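Local coordinates for Tol-Pal system protein TolB (Acinetobacter baumannii, PDB 7MX5) that probably works in the periplasm as part of the Tol-Pal system, helping the outer membrane invaginate during cell division and keep its integrity, at residues A[306-310]-A[348-353]; A[357-362]-A[373-377]. One frame throughout, in Å; residues are numbered along the deposited sequence.

Interaction 1 of 2, residues A[306-310]-A[348-353]; sequences RGTLS and DESPSF
In the beta-propeller of TolB, the innermost strands of neighbouring blades lie side by side without pairing into one sheet, and here Arg306, Thr308 and Ser310 face Asp348, Ser350, Pro351 and Phe353. Residues 306-309 end the first strand of one blade, with Ser310 just beyond it; 348-353 lead into the first strand of the next, and the two segments run within 9° of the same direction. At the leading end, the Arg306 side chain reaches along the incoming segment and brings NH1 to 2.8 Å from Asp348 OD2. OD2 sits over one face of the guanidinium, well out of its plane, so charge and not an aimed N-H makes this salt bridge; guanidinium and carboxylate planes are 82° apart, and NE is taken by Glu262. Further on, Arg306 O has Pro351 CD at 3.2 Å and Ser350 OG also close by, although the serine proton may go elsewhere. A water donates to Gly307 O over 3.0 Å and lies doubtfully close to Ser350 OG, so a link from that carbonyl to the serine hydroxyl is only tentative. Thr308 has OG1 anti to its nitrogen (chi1 -179°), which places CG2 against Pro351 O, 3.3 Å away. The trailing end is closed by Phe353: Ser310 CB sits over one face of its ring, 3.9 Å from the centroid, while Thr308 O lies at the edge, in the ring plane. Ser310 OG bonds to Asp312 and to backbone N-H groups of the following turn, while its CB meets the ring. Polar at one end and aromatic at the other, the seam between blades is thus joined by an ion pair, a tentative water link and close packing. With no N-H aimed at the carboxylate, the attraction between Arg306 and Asp348 is probably mainly electrostatic.

Interaction 2 of 2, residues A[357-362]-A[373-377]; sequences GQMVVY and SIMST
Ile374 fits between Met359 and Val361 on one face of a beta hairpin, a compact example of how the side chains of two antiparallel strands interdigitate. Met359, whose chain bends at chi2, brings SD to 3.6 Å from Ile374 CG2, and the two side chains cross at about a right angle; the CG1 branch of Ile374 lies 3.7 Å from Val361 CG2. The opposite face carries Val360, Tyr362, Ser373 and Met375. Tyr362 CG lies between the backbone N and carbonyl carbon (chi1 62°), and from there the ring reaches across the neighbouring strand. Ser373 CB rests over one ring face, 3.8 Å from the centroid, while Met375 CB stands at the edge, with Val360 CG1 4.2 Å from the same methionine carbon. A water touches Tyr362 OH and binds Ser373 OG only weakly; the serine hydroxyl has Asn384 as its stronger partner. The backbones hold this register through two hydrogen-bonded pairs, Val360 with Met375 and Tyr362 with Ser373. The straightest bond, Ser373 N to Tyr362 O, spans 2.8 Å with 171° at the hydrogen. Where the strands end, Thr377 N still bonds to Gln358 O from above the carbonyl plane, and Thr377 CG2 presses on Gly357 O at 3.2 Å. Around the hairpin, Trp397 of strand 391-397 covers Met359, Val361 and Ile374, whereas Leu342 and Thr343 of strand 339-344 pack against the Val360, Tyr362 and Met375 side. The hairpin is therefore sandwiched between strands of the two adjoining blades.

Interaction 1 and interaction 2 follow in series along the chain, the first closing at 353 and the second opening at 357, with centres about 10 Å apart. They share one blade of the propeller: strand 352-353 is the edge neighbour of strand 359-366, to which Ser352 N probably bonds through Val361 O, and strands 369-376, 382-386 and 6-9 continue the sheet. Interaction 2 builds that blade from within, by pairing successive strands, whereas interaction 1 sets its innermost strand beside that of the preceding blade. Together they illustrate how a propeller combines continuous sheets inside blades with less directional contacts between them.

Interaction 1 of 2, residues A[306-310]-A[348-353]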
loop_
_atom_site.group_PDB
_atom_site.type_symbol
_atom_site.label_atom_id
_atom_site.label_comp_id
_atom_site.label_asym_id
_atom_site.label_seq_id
_atom_site.Cartn_x
_atom_site.Cartn_y
_atom_site.Cartn_z
ATOM N N ARG A 306 -13.029 8.698 5.317
ATOM C CA ARG A 306 -11.658 8.191 5.270
ATOM C C ARG A 306 -11.252 7.823 3.843
ATOM O O ARG A 306 -10.734 6.736 3.576
ATOM C CB ARG A 306 -11.477 7.004 6.220
ATOM C CG ARG A 306 -11.376 7.388 7.695
ATOM C CD ARG A 306 -12.745 7.612 8.321
ATOM N NE ARG A 306 -12.743 8.721 9.269
ATOM C CZ ARG A 306 -13.802 9.118 9.962
ATOM N NH1 ARG A 306 -14.972 8.512 9.845
ATOM N NH2 ARG A 306 -13.685 10.148 10.794
ATOM N N GLY A 307 -11.492 8.749 2.918
ATOM C CA GLY A 307 -11.159 8.505 1.531
ATOM C C GLY A 307 -9.695 8.769 1.229
ATOM O O GLY A 307 -9.054 9.636 1.822
ATOM N N THR A 308 -9.164 7.994 0.287
ATOM C CA THR A 308 -7.810 8.183 -0.207
ATOM C C THR A 308 -7.817 8.037 -1.722
ATOM O O THR A 308 -8.668 7.349 -2.291
ATOM C CB THR A 308 -6.821 7.190 0.426
ATOM O OG1 THR A 308 -5.503 7.433 -0.082
ATOM C CG2 THR A 308 -7.225 5.758 0.120
ATOM N N LEU A 309 -6.862 8.696 -2.370
ATOM C CA LEU A 309 -6.823 8.790 -3.822
ATOM C C LEU A 309 -5.858 7.770 -4.409
ATOM O O LEU A 309 -4.784 7.521 -3.853
ATOM C CB LEU A 309 -6.408 10.196 -4.266
ATOM C CG LEU A 309 -7.422 11.331 -4.112
ATOM C CD1 LEU A 309 -8.828 10.855 -4.440
ATOM C CD2 LEU A 309 -7.360 11.922 -2.714
ATOM N N SER A 310 -6.247 7.186 -5.539
ATOM C CA SER A 310 -5.322 6.370 -6.308
ATOM C C SER A 310 -4.304 7.262 -7.009
ATOM O O SER A 310 -4.567 8.432 -7.298
ATOM C CB SER A 310 -6.078 5.521 -7.332
ATOM O OG SER A 310 -6.682 6.331 -8.325
ATOM N N ASP A 348 -13.013 1.774 11.426
ATOM C CA ASP A 348 -13.276 3.014 10.698
ATOM C C ASP A 348 -11.938 3.729 10.519
ATOM O O ASP A 348 -11.585 4.665 11.241
ATOM C CB ASP A 348 -14.292 3.870 11.445
ATOM C CG ASP A 348 -14.538 5.207 10.777
ATOM O OD1 ASP A 348 -14.548 5.258 9.530
ATOM O OD2 ASP A 348 -14.726 6.208 11.501
ATOM N N GLU A 349 -11.175 3.258 9.534
ATOM C CA GLU A 349 -9.801 3.690 9.339
ATOM C C GLU A 349 -9.507 3.781 7.848
ATOM O O GLU A 349 -10.070 3.037 7.042
ATOM C CB GLU A 349 -8.824 2.728 10.027
ATOM C CG GLU A 349 -7.399 3.234 10.154
ATOM C CD GLU A 349 -6.698 2.665 11.373
ATOM O OE1 GLU A 349 -7.007 3.107 12.500
ATOM O OE2 GLU A 349 -5.849 1.766 11.207
ATOM N N SER A 350 -8.610 4.693 7.494
ATOM C CA SER A 350 -8.347 4.978 6.089
ATOM C C SER A 350 -7.656 3.798 5.413
ATOM O O SER A 350 -6.711 3.232 5.977
ATOM C CB SER A 350 -7.483 6.230 5.960
ATOM O OG SER A 350 -7.736 6.900 4.737
ATOM N N PRO A 351 -8.090 3.399 4.226
ATOM C CA PRO A 351 -7.330 2.435 3.427
ATOM C C PRO A 351 -6.194 3.152 2.702
ATOM O O PRO A 351 -5.992 4.356 2.849
ATOM C CB PRO A 351 -8.368 1.876 2.444
ATOM C CG PRO A 351 -9.650 2.650 2.685
ATOM C CD PRO A 351 -9.326 3.822 3.553
ATOM N N SER A 352 -5.448 2.389 1.906
ATOM C CA SER A 352 -4.318 2.948 1.176
ATOM C C SER A 352 -4.148 2.209 -0.141
ATOM O O SER A 352 -4.044 0.979 -0.157
ATOM C CB SER A 352 -3.031 2.868 2.005
ATOM O OG SER A 352 -2.077 3.818 1.563
ATOM N N PHE A 353 -4.116 2.965 -1.234
ATOM C CA PHE A 353 -3.951 2.395 -2.562
ATOM C C PHE A 353 -2.499 2.003 -2.811
ATOM O O PHE A 353 -1.565 2.663 -2.348
ATOM C CB PHE A 353 -4.394 3.394 -3.631
ATOM C CG PHE A 353 -5.802 3.190 -4.114
ATOM C CD1 PHE A 353 -6.164 2.025 -4.769
ATOM C CD2 PHE A 353 -6.760 4.173 -3.924
ATOM C CE1 PHE A 353 -7.459 1.841 -5.221
ATOM C CE2 PHE A 353 -8.054 3.995 -4.374
ATOM C CZ PHE A 353 -8.405 2.827 -5.022
HETATM O O HOH W 1 -8.021 9.338 4.641
#

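Interaction 2 of 2, residues A[357-362]-A[373-377]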
loop_
_atom_site.group_PDB
_atom_site.type_symbol
_atom_site.label_atom_id
_atom_site.label_comp_id
_atom_site.label_asym_id
_atom_site.label_seq_id
_atom_site.Cartn_x
_atom_site.Cartn_y
_atom_site.Cartn_z
ATOM N N GLY A 357 -2.554 1.013 -8.312
ATOM C CA GLY A 357 -3.996 1.106 -8.218
ATOM C C GLY A 357 -4.735 -0.206 -8.331
ATOM O O GLY A 357 -5.968 -0.199 -8.382
ATOM N N GLN A 358 -4.023 -1.332 -8.379
ATOM C CA GLN A 358 -4.660 -2.638 -8.451
ATOM C C GLN A 358 -4.869 -3.273 -7.085
ATOM O O GLN A 358 -5.685 -4.194 -6.963
ATOM C CB GLN A 358 -3.831 -3.583 -9.328
ATOM C CG GLN A 358 -3.539 -3.044 -10.718
ATOM C CD GLN A 358 -4.779 -2.512 -11.408
ATOM O OE1 GLN A 358 -4.848 -1.335 -11.765
ATOM N NE2 GLN A 358 -5.767 -3.379 -11.604
ATOM N N MET A 359 -4.157 -2.806 -6.062
ATOM C CA MET A 359 -4.258 -3.340 -4.715
ATOM C C MET A 359 -4.674 -2.236 -3.750
ATOM O O MET A 359 -4.602 -1.045 -4.064
ATOM C CB MET A 359 -2.925 -3.950 -4.258
ATOM C CG MET A 359 -2.558 -5.260 -4.937
ATOM S SD MET A 359 -3.624 -6.629 -4.457
ATOM C CE MET A 359 -3.024 -7.921 -5.543
ATOM N N VAL A 360 -5.110 -2.648 -2.564
ATOM C CA VAL A 360 -5.457 -1.716 -1.496
ATOM C C VAL A 360 -5.214 -2.410 -0.163
ATOM O O VAL A 360 -5.554 -3.584 0.013
ATOM C CB VAL A 360 -6.915 -1.219 -1.624
ATOM C CG1 VAL A 360 -7.886 -2.387 -1.650
ATOM C CG2 VAL A 360 -7.259 -0.260 -0.492
ATOM N N VAL A 361 -4.606 -1.685 0.770
ATOM C CA VAL A 361 -4.318 -2.207 2.100
ATOM C C VAL A 361 -5.184 -1.465 3.110
ATOM O O VAL A 361 -5.489 -0.277 2.950
ATOM C CB VAL A 361 -2.817 -2.088 2.450
ATOM C CG1 VAL A 361 -2.396 -0.629 2.553
ATOM C CG2 VAL A 361 -2.497 -2.841 3.738
ATOM N N TYR A 362 -5.601 -2.186 4.147
ATOM C CA TYR A 362 -6.441 -1.618 5.192
ATOM C C TYR A 362 -6.278 -2.453 6.451
ATOM O O TYR A 362 -5.816 -3.596 6.406
ATOM C CB TYR A 362 -7.914 -1.559 4.764
ATOM C CG TYR A 362 -8.527 -2.910 4.470
ATOM C CD1 TYR A 362 -8.263 -3.571 3.277
ATOM C CD2 TYR A 362 -9.369 -3.527 5.388
ATOM C CE1 TYR A 362 -8.819 -4.807 3.006
ATOM C CE2 TYR A 362 -9.930 -4.762 5.124
ATOM C CZ TYR A 362 -9.652 -5.396 3.932
ATOM O OH TYR A 362 -10.205 -6.628 3.665
ATOM N N SER A 373 -4.917 -6.227 5.801
ATOM C CA SER A 373 -5.430 -6.991 4.676
ATOM C C SER A 373 -5.153 -6.235 3.386
ATOM O O SER A 373 -5.334 -5.016 3.321
ATOM C CB SER A 373 -6.934 -7.258 4.815
ATOM O OG SER A 373 -7.175 -8.449 5.545
ATOM N N ILE A 374 -4.705 -6.962 2.367
ATOM C CA ILE A 374 -4.458 -6.404 1.043
ATOM C C ILE A 374 -5.417 -7.074 0.073
ATOM O O ILE A 374 -5.447 -8.307 -0.029
ATOM C CB ILE A 374 -2.998 -6.592 0.599
ATOM C CG1 ILE A 374 -2.108 -5.535 1.249
ATOM C CG2 ILE A 374 -2.885 -6.502 -0.913
ATOM C CD1 ILE A 374 -0.686 -5.988 1.478
ATOM N N MET A 375 -6.204 -6.267 -0.632
ATOM C CA MET A 375 -7.215 -6.773 -1.547
ATOM C C MET A 375 -7.026 -6.159 -2.924
ATOM O O MET A 375 -6.664 -4.985 -3.047
ATOM C CB MET A 375 -8.628 -6.469 -1.041
ATOM C CG MET A 375 -9.284 -7.638 -0.340
ATOM S SD MET A 375 -11.080 -7.548 -0.291
ATOM C CE MET A 375 -11.492 -8.069 -1.949
ATOM N N SER A 376 -7.264 -6.963 -3.955
ATOM C CA SER A 376 -7.337 -6.427 -5.304
ATOM C C SER A 376 -8.586 -5.565 -5.445
ATOM O O SER A 376 -9.628 -5.838 -4.842
ATOM C CB SER A 376 -7.350 -7.559 -6.332
ATOM O OG SER A 376 -8.487 -8.387 -6.166
ATOM N N THR A 377 -8.473 -4.506 -6.249
ATOM C CA THR A 377 -9.563 -3.543 -6.355
ATOM C C THR A 377 -10.794 -4.120 -7.044
ATOM O O THR A 377 -11.874 -3.527 -6.945
ATOM C CB THR A 377 -9.092 -2.292 -7.096
ATOM O OG1 THR A 377 -8.655 -2.647 -8.413
ATOM C CG2 THR A 377 -7.949 -1.632 -6.342
HETATM O O HOH W 2 -10.425 -9.251 5.305
#